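Local coordinates for core protein P7 (Pseudomonas phage phi12, PDB 2Q82), which is a structural core protein of the phage particle, probably working within the viral polymerase complex core, at residues 24-29 with 72-77. Numbering follows the deposited sequence.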
loop_
_atom_site.group_PDB
_atom_site.type_symbol
_atom_site.label_atom_id
_atom_site.label_comp_id
_atom_site.label_asym_id
_atom_site.label_seq_id
_atom_site.Cartn_x
_atom_site.Cartn_y
_atom_site.Cartn_z
ATOM N N THR A 24 9.113 3.709 -13.390
ATOM C CA THR A 24 8.625 2.665 -12.515
ATOM C C THR A 24 8.649 3.007 -11.031
ATOM O O THR A 24 8.670 2.107 -10.181
ATOM C CB THR A 24 9.444 1.392 -12.655
ATOM O OG1 THR A 24 10.814 1.719 -12.416
ATOM C CG2 THR A 24 9.334 0.822 -14.015
ATOM N N SER A 25 8.695 4.293 -10.694
ATOM C CA SER A 25 8.692 4.675 -9.293
ATOM C C SER A 25 7.583 5.659 -9.003
ATOM O O SER A 25 7.028 6.294 -9.894
ATOM C CB SER A 25 9.990 5.338 -8.867
ATOM O OG SER A 25 11.127 4.611 -9.269
ATOM N N LEU A 26 7.292 5.799 -7.725
ATOM C CA LEU A 26 6.283 6.733 -7.300
ATOM C C LEU A 26 6.986 7.942 -6.716
ATOM O O LEU A 26 7.794 7.796 -5.803
ATOM C CB LEU A 26 5.401 6.101 -6.234
ATOM C CG LEU A 26 4.498 7.118 -5.541
ATOM C CD1 LEU A 26 3.449 7.615 -6.501
ATOM C CD2 LEU A 26 3.849 6.499 -4.339
HETATM N N MSE A 27 6.728 9.140 -7.241
HETATM C CA MSE A 27 7.380 10.277 -6.609
HETATM C C MSE A 27 6.545 10.684 -5.443
HETATM O O MSE A 27 5.319 10.710 -5.488
HETATM C CB MSE A 27 7.485 11.550 -7.425
HETATM C CG MSE A 27 7.550 11.459 -8.879
HETATM SE SE MSE A 27 9.306 11.089 -9.426
HETATM C CE MSE A 27 8.864 9.257 -9.548
ATOM N N VAL A 28 7.278 11.104 -4.430
ATOM C CA VAL A 28 6.727 11.513 -3.183
ATOM C C VAL A 28 7.183 12.903 -2.817
ATOM O O VAL A 28 8.373 13.188 -2.747
ATOM C CB VAL A 28 7.151 10.527 -2.146
ATOM C CG1 VAL A 28 7.009 11.108 -0.795
ATOM C CG2 VAL A 28 6.330 9.284 -2.301
HETATM N N MSE A 29 6.213 13.759 -2.536
HETATM C CA MSE A 29 6.518 15.139 -2.228
HETATM C C MSE A 29 6.035 15.642 -0.863
HETATM O O MSE A 29 4.840 15.627 -0.584
HETATM C CB MSE A 29 5.927 16.006 -3.341
HETATM C CG MSE A 29 5.957 17.485 -3.090
HETATM SE SE MSE A 29 4.793 18.478 -4.318
HETATM C CE MSE A 29 5.236 20.251 -3.630
ATOM N N TYR A 72 6.062 7.626 7.492
ATOM C CA TYR A 72 6.881 6.771 8.297
ATOM C C TYR A 72 7.158 5.457 7.558
ATOM O O TYR A 72 8.294 4.979 7.508
ATOM C CB TYR A 72 6.186 6.480 9.605
ATOM C CG TYR A 72 6.994 5.540 10.412
ATOM C CD1 TYR A 72 8.044 6.003 11.193
ATOM C CD2 TYR A 72 6.763 4.175 10.335
ATOM C CE1 TYR A 72 8.844 5.127 11.881
ATOM C CE2 TYR A 72 7.555 3.288 11.014
ATOM C CZ TYR A 72 8.594 3.768 11.788
ATOM O OH TYR A 72 9.368 2.895 12.490
ATOM N N VAL A 73 6.110 4.884 6.985
ATOM C CA VAL A 73 6.266 3.633 6.264
ATOM C C VAL A 73 7.261 3.763 5.101
ATOM O O VAL A 73 8.165 2.947 4.951
ATOM C CB VAL A 73 4.926 3.149 5.745
ATOM C CG1 VAL A 73 5.118 1.952 4.852
ATOM C CG2 VAL A 73 4.034 2.793 6.922
ATOM N N PHE A 74 7.084 4.791 4.278
ATOM C CA PHE A 74 7.989 5.009 3.153
ATOM C C PHE A 74 9.431 5.159 3.634
ATOM O O PHE A 74 10.370 4.666 3.005
ATOM C CB PHE A 74 7.629 6.289 2.401
ATOM C CG PHE A 74 6.357 6.210 1.605
ATOM C CD1 PHE A 74 5.796 4.986 1.248
ATOM C CD2 PHE A 74 5.774 7.380 1.126
ATOM C CE1 PHE A 74 4.655 4.933 0.433
ATOM C CE2 PHE A 74 4.646 7.343 0.319
ATOM C CZ PHE A 74 4.086 6.112 -0.041
ATOM N N GLY A 75 9.601 5.856 4.750
ATOM C CA GLY A 75 10.934 6.112 5.249
ATOM C C GLY A 75 11.600 5.032 6.069
ATOM O O GLY A 75 12.829 4.912 6.067
ATOM N N ALA A 76 10.795 4.232 6.753
ATOM C CA ALA A 76 11.320 3.192 7.615
ATOM C C ALA A 76 11.005 1.767 7.195
ATOM O O ALA A 76 11.694 0.848 7.611
ATOM C CB ALA A 76 10.840 3.424 9.041
ATOM N N ARG A 77 9.965 1.564 6.398
ATOM C CA ARG A 77 9.630 0.210 5.982
ATOM C C ARG A 77 9.435 0.150 4.476
ATOM O O ARG A 77 8.408 -0.287 3.961
ATOM C CB ARG A 77 8.368 -0.274 6.703
ATOM C CG ARG A 77 8.508 -0.337 8.228
ATOM C CD ARG A 77 9.273 -1.568 8.721
ATOM N NE ARG A 77 9.325 -1.581 10.185
ATOM C CZ ARG A 77 9.610 -2.643 10.930
ATOM N NH1 ARG A 77 9.872 -3.813 10.367
ATOM N NH2 ARG A 77 9.635 -2.534 12.251
#
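Phe74 reaches from helix 68-76 to Val28 and Leu26, two alternate residues of strand 25-30. The contact across the two segments is wholly apolar and made by three buried side chains. Val28 comes closer. Its CG2 methyl lies 3.7 Å from Phe74 CE2 and 4.0 Å from Phe74 CD2, approaching the ring obliquely. This branch is the one beside the backbone N of Val28, anti to the carbonyl carbon. Leu26 adds a looser touch at the far end of the ring, where its CD2 methyl is 4.3 Å from Phe74 CZ, again at an oblique angle. The CA atoms of Val28 and Phe74 are 9.2 Å apart, and the large Phe74 ring fills much of that distance.

Other apolar residues lie around the ring: Phe74 also touches Leu63, Met49 and Val81, and Leu26 rests on Ala52.

The strand is held by backbone hydrogen bonds to both neighbours, from Leu26 and Val28 to strand 84-89 and from Met27 to strand 59-63. Tyr72 and Val73 of the helix, and Arg77 just after it, pack against the second subunit, where Arg77 forms a salt bridge with Asp69 of that chain.

The arrangement belongs to a beta-alpha-beta crossover in a parallel sheet, running from strand 59-63 through helix 68-76 to strand 84-89. The crossover skips one strand, and the end of its helix packs onto that skipped central strand, 25-30, through Phe74.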